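PDB 4L9P: CaaX farnesyltransferase alpha subunit Ram2 from Aspergillus fumigatus, which forms, with the beta subunit Ram1, the protein farnesyltransferase that attaches a farnesyl group to the cysteine of C-terminal CaaX motifs. Local coordinates for the interface of chains A and B. Residues are numbered along the deposited sequence; one frame, centred on the assembly and turned at random. Chains: chain A, CaaX farnesyltransferase alpha subunit Ram2; chain B, CaaX farnesyltransferase beta subunit Ram1.

Contact 1: the interface of chains A and B. Residues chain A 161, 197, 200-201, 204, 219-220; chain B 296-299, 303, 307-309.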
loop_
_atom_site.group_PDB
_atom_site.type_symbol
_atom_site.label_atom_id
_atom_site.label_comp_id
_atom_site.label_asym_id
_atom_site.label_seq_id
_atom_site.Cartn_x
_atom_site.Cartn_y
_atom_site.Cartn_z
ATOM N N TYR A 161 2.012 -10.902 5.816
ATOM C CA TYR A 161 1.097 -9.837 6.236
ATOM C C TYR A 161 -0.314 -10.355 6.344
ATOM O O TYR A 161 -1.055 -9.937 7.286
ATOM C CB TYR A 161 1.160 -8.674 5.174
ATOM C CG TYR A 161 0.600 -7.370 5.669
ATOM C CD1 TYR A 161 -0.770 -7.124 5.637
ATOM C CD2 TYR A 161 1.445 -6.370 6.202
ATOM C CE1 TYR A 161 -1.306 -5.900 6.079
ATOM C CE2 TYR A 161 0.922 -5.170 6.641
ATOM C CZ TYR A 161 -0.469 -4.963 6.599
ATOM O OH TYR A 161 -1.015 -3.765 7.025
ATOM N N ASN A 197 9.286 -7.069 12.784
ATOM C CA ASN A 197 8.388 -5.992 13.128
ATOM C C ASN A 197 6.953 -6.427 13.161
ATOM O O ASN A 197 6.159 -5.810 13.892
ATOM C CB ASN A 197 8.524 -4.833 12.101
ATOM C CG ASN A 197 7.901 -3.577 12.621
ATOM O OD1 ASN A 197 8.433 -2.967 13.595
ATOM N ND2 ASN A 197 6.789 -3.131 11.993
ATOM N N TRP A 200 6.319 -7.461 16.688
ATOM C CA TRP A 200 6.206 -6.286 17.552
ATOM C C TRP A 200 4.847 -5.617 17.385
ATOM O O TRP A 200 4.250 -5.193 18.377
ATOM C CB TRP A 200 7.321 -5.273 17.249
ATOM C CG TRP A 200 8.642 -5.699 17.793
ATOM C CD1 TRP A 200 9.679 -6.286 17.085
ATOM C CD2 TRP A 200 9.090 -5.573 19.159
ATOM N NE1 TRP A 200 10.750 -6.514 17.941
ATOM C CE2 TRP A 200 10.406 -6.104 19.217
ATOM C CE3 TRP A 200 8.490 -5.087 20.336
ATOM C CZ2 TRP A 200 11.150 -6.158 20.419
ATOM C CZ3 TRP A 200 9.247 -5.131 21.536
ATOM C CH2 TRP A 200 10.563 -5.629 21.548
ATOM N N ASN A 201 4.351 -5.516 16.139
ATOM C CA ASN A 201 3.067 -4.882 15.917
ATOM C C ASN A 201 1.935 -5.647 16.602
ATOM O O ASN A 201 1.020 -5.046 17.173
ATOM C CB ASN A 201 2.855 -4.705 14.386
ATOM C CG ASN A 201 1.514 -4.068 14.094
ATOM O OD1 ASN A 201 1.357 -2.852 14.283
ATOM N ND2 ASN A 201 0.493 -4.882 13.772
ATOM N N TYR A 204 1.955 -5.004 20.292
ATOM C CA TYR A 204 1.292 -3.757 20.673
ATOM C C TYR A 204 -0.250 -3.968 20.744
ATOM O O TYR A 204 -0.922 -3.517 21.686
ATOM C CB TYR A 204 1.625 -2.629 19.671
ATOM C CG TYR A 204 0.970 -1.334 20.129
ATOM C CD1 TYR A 204 -0.359 -1.000 19.765
ATOM C CD2 TYR A 204 1.693 -0.402 20.905
ATOM C CE1 TYR A 204 -0.963 0.186 20.205
ATOM C CE2 TYR A 204 1.109 0.797 21.330
ATOM C CZ TYR A 204 -0.236 1.062 21.002
ATOM O OH TYR A 204 -0.839 2.231 21.448
ATOM N N GLY A 219 -6.338 0.765 15.410
ATOM C CA GLY A 219 -4.987 0.395 15.820
ATOM C C GLY A 219 -4.566 1.077 17.112
ATOM O O GLY A 219 -3.670 0.596 17.814
ATOM N N LEU A 220 -5.192 2.201 17.419
ATOM C CA LEU A 220 -4.809 3.028 18.580
ATOM C C LEU A 220 -6.036 3.494 19.322
ATOM O O LEU A 220 -7.094 3.704 18.720
ATOM C CB LEU A 220 -4.076 4.297 18.074
ATOM C CG LEU A 220 -2.718 4.064 17.416
ATOM C CD1 LEU A 220 -2.209 5.335 16.699
ATOM C CD2 LEU A 220 -1.730 3.600 18.473
ATOM N N GLN B 296 -4.191 4.239 11.338
ATOM C CA GLN B 296 -2.842 4.608 11.733
ATOM C C GLN B 296 -2.348 3.643 12.838
ATOM O O GLN B 296 -3.170 3.127 13.634
ATOM C CB GLN B 296 -2.820 6.112 12.175
ATOM C CG GLN B 296 -1.345 6.604 12.311
ATOM C CD GLN B 296 -1.242 8.102 12.509
ATOM O OE1 GLN B 296 -2.189 8.798 12.960
ATOM N NE2 GLN B 296 -0.086 8.639 12.124
ATOM N N THR B 297 -1.033 3.419 12.937
ATOM C CA THR B 297 -0.510 2.569 13.962
ATOM C C THR B 297 0.415 3.338 14.888
ATOM O O THR B 297 0.786 4.499 14.626
ATOM C CB THR B 297 0.289 1.373 13.408
ATOM O OG1 THR B 297 1.636 1.747 13.073
ATOM C CG2 THR B 297 -0.376 0.797 12.154
ATOM N N TYR B 298 0.812 2.667 15.958
ATOM C CA TYR B 298 1.755 3.275 16.924
ATOM C C TYR B 298 3.083 3.684 16.235
ATOM O O TYR B 298 3.835 4.494 16.825
ATOM C CB TYR B 298 2.038 2.341 18.127
ATOM C CG TYR B 298 2.853 1.116 17.683
ATOM C CD1 TYR B 298 2.209 -0.035 17.124
ATOM C CD2 TYR B 298 4.279 1.121 17.793
ATOM C CE1 TYR B 298 2.962 -1.079 16.670
ATOM C CE2 TYR B 298 5.036 0.040 17.373
ATOM C CZ TYR B 298 4.370 -1.043 16.775
ATOM O OH TYR B 298 5.091 -2.141 16.335
ATOM N N GLU B 299 3.419 3.055 15.085
ATOM C CA GLU B 299 4.657 3.435 14.427
ATOM C C GLU B 299 4.541 4.760 13.671
ATOM O O GLU B 299 5.585 5.350 13.340
ATOM C CB GLU B 299 5.035 2.410 13.350
ATOM C CG GLU B 299 5.421 1.052 13.900
ATOM C CD GLU B 299 6.043 0.255 12.740
ATOM O OE1 GLU B 299 7.210 0.535 12.388
ATOM O OE2 GLU B 299 5.373 -0.654 12.177
ATOM N N SER B 303 -1.885 1.104 8.335
ATOM C CA SER B 303 -2.027 -0.302 7.968
ATOM C C SER B 303 -3.211 -0.550 7.031
ATOM O O SER B 303 -4.021 0.369 6.778
ATOM C CB SER B 303 -2.185 -1.121 9.225
ATOM O OG SER B 303 -3.340 -0.716 9.974
ATOM N N GLY B 307 -5.272 -2.101 13.314
ATOM C CA GLY B 307 -4.414 -2.998 14.088
ATOM C C GLY B 307 -3.385 -3.756 13.289
ATOM O O GLY B 307 -2.506 -4.370 13.910
ATOM N N SER B 308 -3.504 -3.787 11.956
ATOM C CA SER B 308 -2.454 -4.457 11.181
ATOM C C SER B 308 -1.175 -3.620 11.139
ATOM O O SER B 308 -1.104 -2.531 11.747
ATOM C CB SER B 308 -3.001 -4.784 9.793
ATOM O OG SER B 308 -3.903 -5.908 9.895
ATOM N N GLU B 309 -0.159 -4.113 10.437
ATOM C CA GLU B 309 1.149 -3.454 10.496
ATOM C C GLU B 309 1.227 -2.280 9.509
ATOM O O GLU B 309 0.729 -2.333 8.356
ATOM C CB GLU B 309 2.186 -4.514 10.145
ATOM C CG GLU B 309 3.644 -3.991 10.156
ATOM C CD GLU B 309 4.618 -5.121 9.788
ATOM O OE1 GLU B 309 4.189 -6.217 9.311
ATOM O OE2 GLU B 309 5.831 -4.897 9.931
HETATM O O HOH W 1 2.748 -0.863 12.668
HETATM O O HOH W 2 -1.150 0.566 16.356
HETATM O O HOH W 3 7.723 -1.664 15.961
#
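The tight part of this alpha-beta heterodimer interface is built around B:Tyr298. Its CG is wedged between backbone N and carbonyl carbon (chi1 69°). The side chain lies antiparallel to that of A:Tyr204. B:Tyr298 CB lies over one face of the A:Tyr204 ring, 3.8 Å from the ring centroid, as a CH-pi contact offset toward the rim. The B:Tyr298 ring continues along helix 197-208, its CE1 beside A:Asn201 OD1 and its hydroxyl at the A:Asn201 backbone; the ring and amide planes are 19° apart. A:Leu220 packs its CD2 methyl against the B:Tyr298 backbone.

Beside this packing, side-chain donors of chain A bind carbonyls and carboxylates of chain B. A:Asn201 has CG anti to its backbone N (chi1 179°), and its ND2 gives a bond of 3.0 Å to B:Gly307 O from above the carbonyl plane. A:Asn197 spends both N-H groups in its own amide plane. A:Asn197 ND2 meets the anti lone pair of B:Glu309 OE2 at 2.9 Å. Its other N-H reaches B:Glu299 OE2 tip to tip, from above that carboxylate. The phenol A:Tyr161 OH donates to a lone pair of B:Glu309 O at 2.6 Å.

The looser side is bridged by ordered waters. Water 1 joins A:Asn201 OD1, B:Thr297 OG1 and B:Glu299 OE2. Water 3 links A:Asn197 OD1 to the B:Tyr298 hydroxyl, and water 2 links A:Gly219 O to B:Tyr298 N.

The chain B residues lie between helices 288-293 and 312-323. They face chain A helices 161-174 and 197-208 and the loop at A:Gly219.

Contact 2: the interface of chains A and B. Residues chain A 159, 195, 197-198, 258-260; chain B 90, 309, 359-362.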
loop_
_atom_site.group_PDB
_atom_site.type_symbol
_atom_site.label_atom_id
_atom_site.label_comp_id
_atom_site.label_asym_id
_atom_site.label_seq_id
_atom_site.Cartn_x
_atom_site.Cartn_y
_atom_site.Cartn_z
ATOM N N LYS A 159 6.830 -13.012 8.486
ATOM C CA LYS A 159 6.318 -11.661 8.305
ATOM C C LYS A 159 5.128 -11.629 7.363
ATOM O O LYS A 159 4.739 -10.576 6.895
ATOM C CB LYS A 159 7.465 -10.752 7.789
ATOM C CG LYS A 159 8.667 -10.735 8.773
ATOM C CD LYS A 159 9.758 -9.787 8.279
ATOM C CE LYS A 159 10.894 -9.806 9.282
ATOM N NZ LYS A 159 11.932 -8.718 8.855
ATOM N N ARG A 195 14.171 -8.761 15.126
ATOM C CA ARG A 195 13.836 -7.689 14.164
ATOM C C ARG A 195 12.529 -7.895 13.433
ATOM O O ARG A 195 12.229 -7.200 12.458
ATOM C CB ARG A 195 14.976 -7.522 13.142
ATOM C CG ARG A 195 16.246 -7.072 13.888
ATOM C CD ARG A 195 17.424 -7.520 13.163
ATOM N NE ARG A 195 18.700 -7.034 13.737
ATOM C CZ ARG A 195 19.717 -7.842 14.013
ATOM N NH1 ARG A 195 19.609 -9.149 13.847
ATOM N NH2 ARG A 195 20.868 -7.318 14.426
ATOM N N ASN A 197 9.286 -7.069 12.784
ATOM C CA ASN A 197 8.388 -5.992 13.128
ATOM C C ASN A 197 6.953 -6.427 13.161
ATOM O O ASN A 197 6.159 -5.810 13.892
ATOM C CB ASN A 197 8.524 -4.833 12.101
ATOM C CG ASN A 197 7.901 -3.577 12.621
ATOM O OD1 ASN A 197 8.433 -2.967 13.595
ATOM N ND2 ASN A 197 6.789 -3.131 11.993
ATOM N N SER A 198 6.587 -7.470 12.398
ATOM C CA SER A 198 5.168 -7.925 12.432
ATOM C C SER A 198 4.826 -8.459 13.820
ATOM O O SER A 198 3.715 -8.261 14.360
ATOM C CB SER A 198 4.957 -9.069 11.430
ATOM O OG SER A 198 5.310 -8.579 10.121
ATOM N N ASN A 258 18.292 -2.177 15.883
ATOM C CA ASN A 258 16.987 -2.689 15.423
ATOM C C ASN A 258 15.896 -1.658 15.725
ATOM O O ASN A 258 15.586 -1.403 16.890
ATOM C CB ASN A 258 16.756 -3.939 16.226
ATOM C CG ASN A 258 15.386 -4.560 16.063
ATOM O OD1 ASN A 258 14.626 -4.261 15.138
ATOM N ND2 ASN A 258 15.090 -5.502 16.979
ATOM N N ARG A 259 15.281 -1.079 14.697
ATOM C CA ARG A 259 14.291 -0.022 14.909
ATOM C C ARG A 259 13.075 -0.491 15.705
ATOM O O ARG A 259 12.503 0.272 16.463
ATOM C CB ARG A 259 13.837 0.529 13.556
ATOM C CG ARG A 259 12.732 1.574 13.629
ATOM C CD ARG A 259 12.459 2.060 12.219
ATOM N NE ARG A 259 13.694 2.557 11.567
ATOM C CZ ARG A 259 14.248 3.752 11.744
ATOM N NH1 ARG A 259 13.651 4.684 12.515
ATOM N NH2 ARG A 259 15.367 4.046 11.068
ATOM N N SER A 260 12.654 -1.741 15.484
ATOM C CA SER A 260 11.317 -2.165 15.966
ATOM C C SER A 260 11.048 -1.938 17.461
ATOM O O SER A 260 10.026 -1.373 17.787
ATOM C CB SER A 260 11.038 -3.634 15.588
ATOM O OG SER A 260 10.989 -3.771 14.159
ATOM N N THR B 90 16.379 -11.447 9.185
ATOM C CA THR B 90 16.229 -10.066 8.694
ATOM C C THR B 90 17.572 -9.508 8.232
ATOM O O THR B 90 17.634 -8.910 7.146
ATOM C CB THR B 90 15.645 -9.132 9.829
ATOM O OG1 THR B 90 14.307 -9.554 10.096
ATOM C CG2 THR B 90 15.615 -7.672 9.421
ATOM N N GLU B 309 -0.159 -4.113 10.437
ATOM C CA GLU B 309 1.149 -3.454 10.496
ATOM C C GLU B 309 1.227 -2.280 9.509
ATOM O O GLU B 309 0.729 -2.333 8.356
ATOM C CB GLU B 309 2.186 -4.514 10.145
ATOM C CG GLU B 309 3.644 -3.991 10.156
ATOM C CD GLU B 309 4.618 -5.121 9.788
ATOM O OE1 GLU B 309 4.189 -6.217 9.311
ATOM O OE2 GLU B 309 5.831 -4.897 9.931
ATOM N N ARG B 359 7.781 -1.550 4.867
ATOM C CA ARG B 359 7.530 -1.639 6.327
ATOM C C ARG B 359 8.824 -1.882 7.057
ATOM O O ARG B 359 9.860 -2.260 6.461
ATOM C CB ARG B 359 6.470 -2.726 6.667
ATOM C CG ARG B 359 6.670 -4.012 5.888
ATOM C CD ARG B 359 5.598 -5.071 6.385
ATOM N NE ARG B 359 5.490 -6.136 5.410
ATOM C CZ ARG B 359 5.210 -7.409 5.746
ATOM N NH1 ARG B 359 4.872 -7.728 7.018
ATOM N NH2 ARG B 359 5.184 -8.319 4.791
ATOM N N THR B 360 8.775 -1.553 8.345
ATOM C CA THR B 360 9.979 -1.590 9.161
ATOM C C THR B 360 10.657 -2.958 9.113
ATOM O O THR B 360 10.020 -4.007 9.273
ATOM C CB THR B 360 9.613 -1.254 10.613
ATOM O OG1 THR B 360 9.003 0.053 10.572
ATOM C CG2 THR B 360 10.838 -1.275 11.569
ATOM N N ASN B 361 11.993 -2.913 8.934
ATOM C CA ASN B 361 12.819 -4.123 8.910
ATOM C C ASN B 361 12.541 -5.083 7.745
ATOM O O ASN B 361 12.940 -6.242 7.793
ATOM C CB ASN B 361 12.788 -4.841 10.264
ATOM C CG ASN B 361 13.839 -4.301 11.223
ATOM O OD1 ASN B 361 14.981 -4.019 10.799
ATOM N ND2 ASN B 361 13.513 -4.206 12.496
ATOM N N LYS B 362 11.927 -4.560 6.659
ATOM C CA LYS B 362 11.861 -5.346 5.427
ATOM C C LYS B 362 12.689 -4.655 4.338
ATOM O O LYS B 362 13.471 -3.734 4.673
ATOM C CB LYS B 362 10.400 -5.631 5.017
ATOM C CG LYS B 362 9.693 -6.520 6.081
ATOM C CD LYS B 362 8.629 -7.371 5.488
ATOM C CE LYS B 362 9.257 -8.565 4.796
ATOM N NZ LYS B 362 8.308 -9.308 3.908
HETATM O O HOH W 4 7.431 -6.998 9.167
HETATM O O HOH W 5 10.086 -6.715 9.839
HETATM O O HOH W 6 16.180 -1.769 12.026
#
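Helix starts and preceding loops of the prenyltransferase alpha subunit meet loop 359-362 of the beta subunit here. B:Arg359 holds the backbone carbonyl oxygen of A:Lys159 with both terminal nitrogens. B:Arg359 NH1 lies 2.9 Å and B:Arg359 NH2 3.1 Å from A:Lys159 O, which sits at the guanidinium edge. B:Arg359 CG lies between backbone N and carbonyl carbon (chi1 43°), and the chain then extends to NE, which carries the guanidinium there. The extended A:Lys159 chain runs the other way. A:Lys159 NZ donates to B:Thr90 OG1 at 2.8 Å and also hydrogen-bonds B:Asn361 O. A:Lys159 CD packs against B:Lys362 CE.

A:Ser198 OG donates to B:Glu309 OE1 at 2.7 Å, from above the carboxylate plane. B:Asn361 ND2 bonds A:Asn258 OD1 at 2.9 Å in the carbonyl plane, and also A:Ser260 OG. B:Thr360 CB lies 3.5 Å from the amide carbon A:Asn197 CG, and its CG2 methyl turns toward A:Arg259 CD.

Within chain B, a salt bridge from B:Arg359 NH1 to B:Glu309 OE1 (2.8 Å) helps to hold both groups and may favour the charged carboxylate. B:Lys362 CD lies over one guanidinium face, toward its rim. A:Ser260 OG donates to a lone pair of A:Asn197 OD1 at 2.7 Å and helps to fix the amide rotation. A:Ser260 N donates to A:Asn258 OD1. Water 5 bridges A:Lys159 NZ, A:Asn197 N and B:Thr360 O, and water 4 connects it to B:Glu309 OE2.

The C-alpha centres of contact 1 and contact 2 are about 11 Å apart, so the two form one continuous stretch of the heterodimer interface. They share A:Asn197 and B:Glu309, whose mutual bond lies at the seam. Helix 197-208 of chain A serves both: its first turn takes part in both, later residues in contact 1. Contact 1 combines tyrosine packing with hydrogen bonds; contact 2 is more polar and draws in helix 259-272 and the beta-subunit helix 89-105. B:Arg359 and B:Lys362 also line the pocket of the isoprenoid analogue FII, so contact 2 may couple subunit pairing to the shape of the active site.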